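Local coordinates for protein hypoxanthine-guanine phosphoribosyltransferase (Leishmania tarentolae, PDB 1PZM) that probably makes GMP and IMP by transferring phosphoribosyl from 5-phosphoribosylpyrophosphate to guanine and hypoxanthine in purine salvage, and binds GMP, at residues A[60-65]-A[87-92]; A[109-114]-A[139-144]; A[133-138]-A[161-166]. One frame throughout, in Å; residues are numbered along the deposited sequence.

Contact 1: A[60-65]-A[87-92]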
loop_
_atom_site.group_PDB
_atom_site.type_symbol
_atom_site.label_atom_id
_atom_site.label_comp_id
_atom_site.label_asym_id
_atom_site.label_seq_id
_atom_site.Cartn_x
_atom_site.Cartn_y
_atom_site.Cartn_z
ATOM N N TYR A 60 -5.101 -13.244 -6.950
ATOM C CA TYR A 60 -3.882 -12.685 -6.412
ATOM C C TYR A 60 -3.650 -11.340 -7.034
ATOM O O TYR A 60 -3.459 -11.263 -8.261
ATOM C CB TYR A 60 -2.691 -13.585 -6.729
ATOM C CG TYR A 60 -2.576 -14.753 -5.787
ATOM C CD1 TYR A 60 -3.370 -15.902 -5.962
ATOM C CD2 TYR A 60 -1.645 -14.731 -4.722
ATOM C CE1 TYR A 60 -3.210 -17.009 -5.069
ATOM C CE2 TYR A 60 -1.493 -15.825 -3.836
ATOM C CZ TYR A 60 -2.283 -16.940 -4.037
ATOM O OH TYR A 60 -2.153 -17.992 -3.205
ATOM N N LEU A 61 -3.609 -10.299 -6.200
ATOM C CA LEU A 61 -3.249 -8.965 -6.709
ATOM C C LEU A 61 -1.741 -8.835 -6.514
ATOM O O LEU A 61 -1.247 -8.964 -5.370
ATOM C CB LEU A 61 -3.995 -7.866 -5.939
ATOM C CG LEU A 61 -5.544 -7.846 -6.046
ATOM C CD1 LEU A 61 -6.139 -6.793 -5.130
ATOM C CD2 LEU A 61 -5.999 -7.631 -7.482
ATOM N N LEU A 62 -1.027 -8.617 -7.622
ATOM C CA LEU A 62 0.422 -8.422 -7.626
ATOM C C LEU A 62 0.742 -6.928 -7.716
ATOM O O LEU A 62 0.711 -6.317 -8.836
ATOM C CB LEU A 62 1.095 -9.254 -8.767
ATOM C CG LEU A 62 1.369 -10.733 -8.361
ATOM C CD1 LEU A 62 0.214 -11.526 -7.615
ATOM C CD2 LEU A 62 1.793 -11.539 -9.581
ATOM N N CYS A 63 1.020 -6.337 -6.541
ATOM C CA CYS A 63 1.212 -4.889 -6.467
ATOM C C CYS A 63 2.630 -4.460 -6.920
ATOM O O CYS A 63 3.632 -4.888 -6.346
ATOM C CB CYS A 63 0.915 -4.382 -5.048
ATOM S SG CYS A 63 1.478 -2.715 -4.718
ATOM N N VAL A 64 2.708 -3.653 -7.980
ATOM C CA VAL A 64 4.006 -3.239 -8.488
ATOM C C VAL A 64 4.472 -2.017 -7.696
ATOM O O VAL A 64 4.001 -0.915 -7.907
ATOM C CB VAL A 64 4.005 -2.950 -9.996
ATOM C CG1 VAL A 64 5.466 -2.622 -10.490
ATOM C CG2 VAL A 64 3.468 -4.153 -10.783
ATOM N N LEU A 65 5.373 -2.225 -6.740
ATOM C CA LEU A 65 5.956 -1.156 -5.955
ATOM C C LEU A 65 6.877 -0.204 -6.764
ATOM O O LEU A 65 7.550 -0.650 -7.695
ATOM C CB LEU A 65 6.797 -1.813 -4.854
ATOM C CG LEU A 65 5.852 -2.494 -3.849
ATOM C CD1 LEU A 65 6.676 -3.161 -2.786
ATOM C CD2 LEU A 65 4.880 -1.517 -3.188
ATOM N N LYS A 87 -5.837 -12.344 -2.333
ATOM C CA LYS A 87 -4.534 -12.363 -1.602
ATOM C C LYS A 87 -3.622 -11.346 -2.288
ATOM O O LYS A 87 -3.845 -10.986 -3.465
ATOM C CB LYS A 87 -3.923 -13.759 -1.587
ATOM C CG LYS A 87 -4.682 -14.754 -0.723
ATOM C CD LYS A 87 -3.970 -16.123 -0.705
ATOM C CE LYS A 87 -4.702 -17.120 0.211
ATOM N NZ LYS A 87 -4.182 -18.555 0.105
ATOM N N VAL A 88 -2.624 -10.862 -1.570
ATOM C CA VAL A 88 -1.846 -9.730 -2.048
ATOM C C VAL A 88 -0.384 -10.109 -2.028
ATOM O O VAL A 88 0.098 -10.772 -1.077
ATOM C CB VAL A 88 -2.117 -8.461 -1.184
ATOM C CG1 VAL A 88 -1.301 -7.257 -1.698
ATOM C CG2 VAL A 88 -3.628 -8.100 -1.259
ATOM N N GLU A 89 0.297 -9.770 -3.119
ATOM C CA GLU A 89 1.757 -9.960 -3.244
ATOM C C GLU A 89 2.345 -8.622 -3.655
ATOM O O GLU A 89 1.666 -7.789 -4.277
ATOM C CB GLU A 89 2.130 -10.997 -4.325
ATOM C CG GLU A 89 1.788 -12.439 -3.989
ATOM C CD GLU A 89 2.453 -12.988 -2.712
ATOM O OE1 GLU A 89 3.532 -12.502 -2.258
ATOM O OE2 GLU A 89 1.858 -13.922 -2.132
ATOM N N PHE A 90 3.591 -8.423 -3.278
ATOM C CA PHE A 90 4.303 -7.201 -3.576
ATOM C C PHE A 90 5.543 -7.494 -4.443
ATOM O O PHE A 90 6.401 -8.288 -4.092
ATOM C CB PHE A 90 4.656 -6.509 -2.262
ATOM C CG PHE A 90 3.427 -6.027 -1.509
ATOM C CD1 PHE A 90 2.836 -4.794 -1.823
ATOM C CD2 PHE A 90 2.834 -6.819 -0.551
ATOM C CE1 PHE A 90 1.688 -4.354 -1.175
ATOM C CE2 PHE A 90 1.684 -6.372 0.159
ATOM C CZ PHE A 90 1.089 -5.160 -0.181
ATOM N N ILE A 91 5.618 -6.842 -5.589
ATOM C CA ILE A 91 6.759 -7.037 -6.439
ATOM C C ILE A 91 7.554 -5.739 -6.670
ATOM O O ILE A 91 7.049 -4.634 -6.529
ATOM C CB ILE A 91 6.374 -7.815 -7.765
ATOM C CG1 ILE A 91 5.504 -6.995 -8.691
ATOM C CG2 ILE A 91 5.600 -9.102 -7.440
ATOM C CD1 ILE A 91 5.289 -7.661 -10.088
ATOM N N CYS A 92 8.809 -5.893 -7.049
ATOM C CA CYS A 92 9.723 -4.762 -7.216
ATOM C C CYS A 92 10.841 -5.115 -8.241
ATOM O O CYS A 92 11.695 -5.979 -7.969
ATOM C CB CYS A 92 10.308 -4.399 -5.856
ATOM S SG CYS A 92 11.231 -2.862 -5.793
HETATM O O HOH W 1 -4.146 -19.494 -2.293
#
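Leu61 and Cys63 hold most of the backbone ladder to strand 87-91. Leu61 N gives a bond to Lys87 O at 2.8 Å, and Leu61 O takes one from Glu89 N. Cys63 does the same around Phe90: its N gives to Glu89 O, and Cys63 O accepts from Ile91 N at 2.9 Å. Leu65 N adds a bond to Ile91 O. One residue bridging two on its neighbour is the pattern of a parallel pair; the strand axes diverge by 26°. The chain crosses from one strand to the other through helix 69-81, a beta-alpha-beta unit.

Aromatic contacts lie on both faces. Tyr60 and Lys87 run side by side, with Lys87 CB over one ring face, 4.2 Å from the Tyr60 ring centre, in a CH-pi contact. Lys87 is extended beyond CG, and its CD lies 3.6 Å from Tyr60 OH. On the other face Cys63 SG sits obliquely 4.9 Å from the centre of the Phe90 ring, a sulfur-aromatic contact.

Aliphatic groups fill in. Glu89 CB meets Leu62 CD1 at 3.8 Å. Ile91 CD1, anti along its chain (chi2 172°), meets Val64 CG2 at 4.0 Å.

Among polar ends, one water takes a bond from Lys87 NZ at 2.6 Å and also bonds Tyr60 OH. The Glu89 carboxylate lies nearly coplanar with the Tyr60 ring. Its OE1 accepts from Arg113 N, and OE2 weakly from Asp114 N.

Phe90 also meets Phe69 of the second subunit edge-to-face. The chemistry implies a mostly apolar sheet core, in which those N-H groups would ease the buried Glu89 charge.

Contact 2: A[109-114]-A[139-144]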
loop_
_atom_site.group_PDB
_atom_site.type_symbol
_atom_site.label_atom_id
_atom_site.label_comp_id
_atom_site.label_asym_id
_atom_site.label_seq_id
_atom_site.Cartn_x
_atom_site.Cartn_y
_atom_site.Cartn_z
ATOM N N LEU A 109 13.645 -7.486 -8.036
ATOM C CA LEU A 109 14.263 -7.179 -6.736
ATOM C C LEU A 109 13.434 -7.752 -5.583
ATOM O O LEU A 109 13.974 -8.129 -4.535
ATOM N N LEU A 110 12.113 -7.782 -5.786
ATOM C CA LEU A 110 11.178 -8.437 -4.859
ATOM C C LEU A 110 10.169 -9.260 -5.677
ATOM O O LEU A 110 9.397 -8.729 -6.500
ATOM C CB LEU A 110 10.487 -7.428 -3.936
ATOM C CG LEU A 110 9.748 -7.928 -2.706
ATOM C CD1 LEU A 110 10.632 -8.583 -1.636
ATOM C CD2 LEU A 110 8.988 -6.768 -2.118
ATOM N N ASP A 111 10.247 -10.572 -5.481
ATOM C CA ASP A 111 9.399 -11.491 -6.190
ATOM C C ASP A 111 8.267 -11.882 -5.262
ATOM O O ASP A 111 8.327 -11.556 -4.073
ATOM C CB ASP A 111 10.213 -12.699 -6.611
ATOM C CG ASP A 111 9.560 -13.476 -7.717
ATOM O OD1 ASP A 111 8.444 -13.127 -8.137
ATOM O OD2 ASP A 111 10.089 -14.470 -8.230
ATOM N N VAL A 112 7.231 -12.536 -5.811
ATOM C CA VAL A 112 6.167 -13.164 -5.010
ATOM C C VAL A 112 6.704 -14.100 -3.907
ATOM O O VAL A 112 7.696 -14.822 -4.109
ATOM C CB VAL A 112 5.169 -13.997 -5.883
ATOM C CG1 VAL A 112 4.350 -13.093 -6.816
ATOM C CG2 VAL A 112 5.871 -15.119 -6.655
ATOM N N ARG A 113 6.031 -14.096 -2.761
ATOM C CA ARG A 113 6.368 -14.985 -1.650
ATOM C C ARG A 113 5.617 -16.319 -1.793
ATOM O O ARG A 113 6.215 -17.392 -1.590
ATOM N N ASP A 114 4.311 -16.233 -2.107
ATOM C CA ASP A 114 3.456 -17.392 -2.403
ATOM C C ASP A 114 3.825 -17.916 -3.794
ATOM O O ASP A 114 4.117 -17.106 -4.692
ATOM C CB ASP A 114 1.953 -17.001 -2.425
ATOM C CG ASP A 114 1.280 -17.004 -1.019
ATOM O OD1 ASP A 114 2.002 -17.138 0.007
ATOM O OD2 ASP A 114 0.029 -16.885 -0.843
ATOM N N ARG A 139 5.985 -11.200 -18.973
ATOM C CA ARG A 139 6.800 -12.335 -19.412
ATOM C C ARG A 139 7.311 -13.090 -18.199
ATOM O O ARG A 139 7.297 -14.333 -18.158
ATOM C CB ARG A 139 8.009 -11.878 -20.259
ATOM C CG ARG A 139 7.665 -11.146 -21.569
ATOM C CD ARG A 139 8.827 -10.993 -22.600
ATOM N NE ARG A 139 8.336 -10.247 -23.771
ATOM C CZ ARG A 139 7.861 -10.798 -24.885
ATOM N NH1 ARG A 139 7.847 -12.123 -25.046
ATOM N NH2 ARG A 139 7.426 -10.020 -25.868
ATOM N N PHE A 140 7.774 -12.331 -17.213
ATOM C CA PHE A 140 8.351 -12.925 -16.054
ATOM C C PHE A 140 7.317 -13.693 -15.202
ATOM O O PHE A 140 7.626 -14.770 -14.688
ATOM C CB PHE A 140 9.087 -11.870 -15.258
ATOM C CG PHE A 140 9.758 -12.411 -14.030
ATOM C CD1 PHE A 140 11.074 -12.839 -14.080
ATOM C CD2 PHE A 140 9.066 -12.485 -12.823
ATOM C CE1 PHE A 140 11.705 -13.336 -12.932
ATOM C CE2 PHE A 140 9.677 -12.983 -11.672
ATOM C CZ PHE A 140 11.006 -13.412 -11.721
ATOM N N MET A 141 6.103 -13.176 -15.052
ATOM C CA MET A 141 5.076 -13.888 -14.275
ATOM C C MET A 141 4.544 -15.123 -15.039
ATOM O O MET A 141 4.245 -16.149 -14.419
ATOM C CB MET A 141 3.931 -12.938 -13.826
ATOM C CG MET A 141 4.354 -11.896 -12.766
ATOM S SD MET A 141 5.098 -12.671 -11.306
ATOM C CE MET A 141 6.112 -11.310 -10.526
ATOM N N LEU A 142 4.460 -15.015 -16.368
ATOM C CA LEU A 142 3.995 -16.100 -17.267
ATOM C C LEU A 142 4.769 -17.416 -17.146
ATOM O O LEU A 142 4.185 -18.506 -17.225
ATOM C CB LEU A 142 3.994 -15.644 -18.749
ATOM C CG LEU A 142 2.820 -14.709 -19.139
ATOM C CD1 LEU A 142 2.984 -13.968 -20.483
ATOM C CD2 LEU A 142 1.463 -15.438 -19.088
ATOM N N ALA A 143 6.086 -17.305 -16.975
ATOM C CA ALA A 143 6.976 -18.468 -16.821
ATOM C C ALA A 143 6.880 -19.117 -15.430
ATOM O O ALA A 143 7.614 -20.064 -15.162
ATOM C CB ALA A 143 8.436 -18.091 -17.138
ATOM N N LYS A 144 6.005 -18.591 -14.547
ATOM C CA LYS A 144 5.671 -19.232 -13.248
ATOM C C LYS A 144 4.423 -20.149 -13.378
ATOM O O LYS A 144 3.952 -20.750 -12.397
ATOM C CB LYS A 144 5.436 -18.189 -12.154
ATOM C CG LYS A 144 6.636 -17.312 -11.812
ATOM C CD LYS A 144 6.259 -16.336 -10.690
ATOM C CE LYS A 144 7.403 -15.411 -10.292
ATOM N NZ LYS A 144 8.483 -16.119 -9.552
#
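Val112 and Met141 are the nearest backbone pair, with CA atoms 9.4 Å apart, so side chains alone span from irregular segment 109-114 to the last turn of helix 132-142 and the residues just after it. Asp111 and Lys144 meet tip to tip in a salt bridge. Lys144 bends at its last torsion (chi4 -72°), which places NZ 2.7 Å from Asp111 OD2. NZ arrives on the syn side, 17° out of the carboxylate plane. The other oxygen, Asp111 OD1, accepts from Val112 N at 2.7 Å, with the donor above the carboxylate plane. The two bonds together restrain the rotation of the group.

Phe140 turns its ring edge to the same carboxylate. Its CE2 lies 3.7 Å from Asp111 OD1, and Asp111 CG is in the ring plane. The weakly positive ring rim would suit the negative oxygens.

Apolar contacts flank the bridge. Val112 CG2 lies 4.0 Å from Lys144 CE, and Val112 CG1 is a looser 4.5 Å from Met141 CE. Met141 is buried and also touches Leu62, Ile91 and Leu123 of the sheet.

Leu109 and Leu110 both face Cys92 in a classic beta bulge. The segment follows the unmodelled residues 95-107, consistent with the mobile loop of type I phosphoribosyltransferases. The contact therefore ties the returning end of that loop to the C-terminal end of a helix of the alpha/beta core.

Contact 3: A[133-138]-A[161-166]. With 5GP (guanosine-5'-monophosphate), chain C.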
loop_
_atom_site.group_PDB
_atom_site.type_symbol
_atom_site.label_atom_id
_atom_site.label_comp_id
_atom_site.label_asym_id
_atom_site.label_seq_id
_atom_site.Cartn_x
_atom_site.Cartn_y
_atom_site.Cartn_z
ATOM N N THR A 133 8.204 -1.759 -19.065
ATOM C CA THR A 133 8.207 -2.310 -17.717
ATOM C C THR A 133 7.177 -3.442 -17.540
ATOM O O THR A 133 7.489 -4.539 -17.058
ATOM C CB THR A 133 7.859 -1.158 -16.731
ATOM O OG1 THR A 133 8.863 -0.134 -16.858
ATOM C CG2 THR A 133 7.915 -1.635 -15.274
ATOM N N LEU A 134 5.948 -3.150 -17.917
ATOM C CA LEU A 134 4.872 -4.110 -17.818
ATOM C C LEU A 134 5.186 -5.338 -18.647
ATOM O O LEU A 134 4.943 -6.450 -18.177
ATOM C CB LEU A 134 3.569 -3.496 -18.296
ATOM C CG LEU A 134 2.311 -4.380 -18.162
ATOM C CD1 LEU A 134 2.076 -4.934 -16.668
ATOM C CD2 LEU A 134 1.129 -3.594 -18.608
ATOM N N GLN A 135 5.718 -5.149 -19.863
ATOM C CA GLN A 135 5.991 -6.281 -20.739
ATOM C C GLN A 135 6.945 -7.250 -20.041
ATOM O O GLN A 135 6.758 -8.475 -20.085
ATOM C CB GLN A 135 6.581 -5.825 -22.090
ATOM C CG GLN A 135 6.999 -6.987 -23.051
ATOM C CD GLN A 135 7.642 -6.506 -24.336
ATOM O OE1 GLN A 135 7.160 -6.818 -25.444
ATOM N NE2 GLN A 135 8.727 -5.757 -24.211
ATOM N N TYR A 136 7.976 -6.702 -19.406
ATOM C CA TYR A 136 8.963 -7.534 -18.713
ATOM C C TYR A 136 8.242 -8.319 -17.605
ATOM O O TYR A 136 8.411 -9.545 -17.464
ATOM C CB TYR A 136 10.059 -6.664 -18.089
ATOM C CG TYR A 136 11.041 -7.426 -17.201
ATOM C CD1 TYR A 136 12.077 -8.170 -17.755
ATOM C CD2 TYR A 136 10.927 -7.395 -15.805
ATOM C CE1 TYR A 136 12.957 -8.862 -16.950
ATOM C CE2 TYR A 136 11.817 -8.091 -14.993
ATOM C CZ TYR A 136 12.820 -8.816 -15.577
ATOM O OH TYR A 136 13.709 -9.494 -14.785
ATOM N N LEU A 137 7.425 -7.608 -16.840
ATOM C CA LEU A 137 6.818 -8.223 -15.664
ATOM C C LEU A 137 5.884 -9.340 -16.105
ATOM O O LEU A 137 5.808 -10.384 -15.459
ATOM C CB LEU A 137 6.046 -7.186 -14.824
ATOM C CG LEU A 137 6.882 -6.149 -14.070
ATOM C CD1 LEU A 137 5.967 -5.089 -13.412
ATOM C CD2 LEU A 137 7.787 -6.782 -13.030
ATOM N N MET A 138 5.160 -9.086 -17.192
ATOM C CA MET A 138 4.225 -10.055 -17.745
ATOM C C MET A 138 4.952 -11.330 -18.134
ATOM O O MET A 138 4.607 -12.406 -17.628
ATOM C CB MET A 138 3.456 -9.472 -18.926
ATOM C CG MET A 138 2.363 -8.442 -18.498
ATOM S SD MET A 138 1.427 -7.802 -19.938
ATOM C CE MET A 138 0.712 -9.326 -20.681
ATOM N N ARG A 161 3.193 4.189 -26.257
ATOM C CA ARG A 161 3.637 2.794 -26.396
ATOM C C ARG A 161 4.933 2.664 -27.188
ATOM O O ARG A 161 5.028 3.247 -28.255
ATOM C CB ARG A 161 2.546 1.927 -27.066
ATOM C CG ARG A 161 1.362 1.476 -26.151
ATOM C CD ARG A 161 1.853 0.789 -24.803
ATOM N NE ARG A 161 0.697 0.286 -24.062
ATOM C CZ ARG A 161 0.062 0.934 -23.121
ATOM N NH1 ARG A 161 0.517 2.092 -22.684
ATOM N NH2 ARG A 161 -1.017 0.389 -22.590
ATOM N N LYS A 162 5.894 1.882 -26.688
ATOM C CA LYS A 162 7.064 1.474 -27.494
ATOM C C LYS A 162 7.050 -0.022 -27.750
ATOM O O LYS A 162 7.774 -0.505 -28.591
ATOM C CB LYS A 162 8.379 1.836 -26.818
ATOM C CG LYS A 162 8.751 3.305 -26.844
ATOM C CD LYS A 162 10.133 3.526 -26.209
ATOM C CE LYS A 162 10.231 4.924 -25.628
ATOM N NZ LYS A 162 11.236 5.024 -24.536
ATOM N N VAL A 163 6.225 -0.752 -27.006
ATOM C CA VAL A 163 5.974 -2.165 -27.317
ATOM C C VAL A 163 4.464 -2.467 -27.218
ATOM O O VAL A 163 3.697 -1.618 -26.753
ATOM C CB VAL A 163 6.792 -3.117 -26.421
ATOM C CG1 VAL A 163 8.281 -2.993 -26.725
ATOM C CG2 VAL A 163 6.468 -2.875 -24.877
ATOM N N ASP A 164 4.071 -3.672 -27.610
ATOM C CA ASP A 164 2.676 -4.051 -27.734
ATOM C C ASP A 164 2.251 -5.007 -26.624
ATOM O O ASP A 164 2.727 -6.159 -26.580
ATOM C CB ASP A 164 2.462 -4.691 -29.100
ATOM C CG ASP A 164 1.908 -3.714 -30.091
ATOM O OD1 ASP A 164 0.991 -2.955 -29.679
ATOM O OD2 ASP A 164 2.315 -3.638 -31.275
ATOM N N VAL A 165 1.439 -4.518 -25.687
ATOM C CA VAL A 165 0.966 -5.368 -24.582
ATOM C C VAL A 165 -0.544 -5.350 -24.370
ATOM O O VAL A 165 -1.236 -4.308 -24.568
ATOM C CB VAL A 165 1.634 -5.082 -23.154
ATOM C CG1 VAL A 165 3.146 -5.133 -23.210
ATOM C CG2 VAL A 165 1.119 -3.774 -22.515
ATOM N N LEU A 166 -1.036 -6.505 -23.906
ATOM C CA LEU A 166 -2.424 -6.629 -23.424
ATOM C C LEU A 166 -2.638 -5.973 -22.062
ATOM O O LEU A 166 -2.143 -6.525 -21.018
ATOM C CB LEU A 166 -2.858 -8.112 -23.397
ATOM C CG LEU A 166 -4.336 -8.361 -22.989
ATOM C CD1 LEU A 166 -5.310 -7.887 -24.094
ATOM C CD2 LEU A 166 -4.615 -9.861 -22.570
HETATM P P 5GP C . 6.988 2.484 -18.890
HETATM O O1P 5GP C . 5.584 2.133 -19.241
HETATM O O2P 5GP C . 7.653 3.304 -19.937
HETATM O O3P 5GP C . 7.712 1.190 -18.830
HETATM O "O5'" 5GP C . 6.999 3.219 -17.464
HETATM C "C5'" 5GP C . 8.208 3.565 -16.775
HETATM C "C4'" 5GP C . 7.967 3.906 -15.273
HETATM O "O4'" 5GP C . 7.518 5.251 -15.052
HETATM C "C3'" 5GP C . 6.946 3.023 -14.562
HETATM O "O3'" 5GP C . 7.356 2.715 -13.227
HETATM C "C2'" 5GP C . 5.715 3.915 -14.554
HETATM O "O2'" 5GP C . 4.825 3.506 -13.555
HETATM C "C1'" 5GP C . 6.275 5.335 -14.378
HETATM N N9 5GP C . 5.450 6.378 -15.058
HETATM C C8 5GP C . 5.212 6.603 -16.428
HETATM N N7 5GP C . 4.465 7.783 -16.583
HETATM C C5 5GP C . 4.503 8.373 -15.338
HETATM C C6 5GP C . 3.929 9.556 -14.856
HETATM O O6 5GP C . 3.210 10.285 -15.607
HETATM N N1 5GP C . 4.124 9.918 -13.523
HETATM C C2 5GP C . 4.903 9.111 -12.692
HETATM N N2 5GP C . 5.138 9.440 -11.425
HETATM N N3 5GP C . 5.446 7.948 -13.161
HETATM C C4 5GP C . 5.243 7.596 -14.483
#
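Gln135 has CG anti to the backbone N (chi1 176°) and stays extended beyond it, which carries its amide to Val163. The two side chains cross at about a right angle, with Gln135 NE2 3.7 Å from Val163 CG2. Leu134 CD2 meets Val165 CG2 at 3.9 Å. Val165 spreads its branches over the helix, and the other methyl, CG1, lies 3.7 Å from Gln135 CB. The side-chain amide oxygen OE1 of Gln135 accepts from Arg139 NH2.

The helix starts directly after the phosphate-binding loop of the phosphoribosyltransferase fold. Thr133, in its first turn, grips one GMP phosphate oxygen twice. Thr133 N donates to O3P at 3.0 Å and Thr133 OG1 donates to O3P at 2.6 Å. The helix start would add a favourable field for the phosphate charge. Ser130 OG and Ala131 N also bond GMP. The 161-166 segment reaches that loop too, through Arg161 NH1 to Asp129 O.

Further along the helix, Met138 SD lies 4.2 Å from Val165 CB. The same sulfur is 3.9 Å from Leu166 O.

Contact 1 closes before contacts 2 and 3 open, and the segments of contacts 2 and 3 alternate along the chain. Contact 1 lies in the parallel sheet, with its centre about 10 Å from that of contact 2 and about 17 Å from that of contact 3. Contacts 2 and 3, with centres about 15 Å apart, share helix 132-142, one toward its C-terminal end and one nearer its start. Leu137 of that helix packs on Val64 and Ile91. Glu89 and Cys92 link contact 1 to segment 109-114. One helix thus spans from the GMP phosphate to the loop near the dimer interface, against the common sheet.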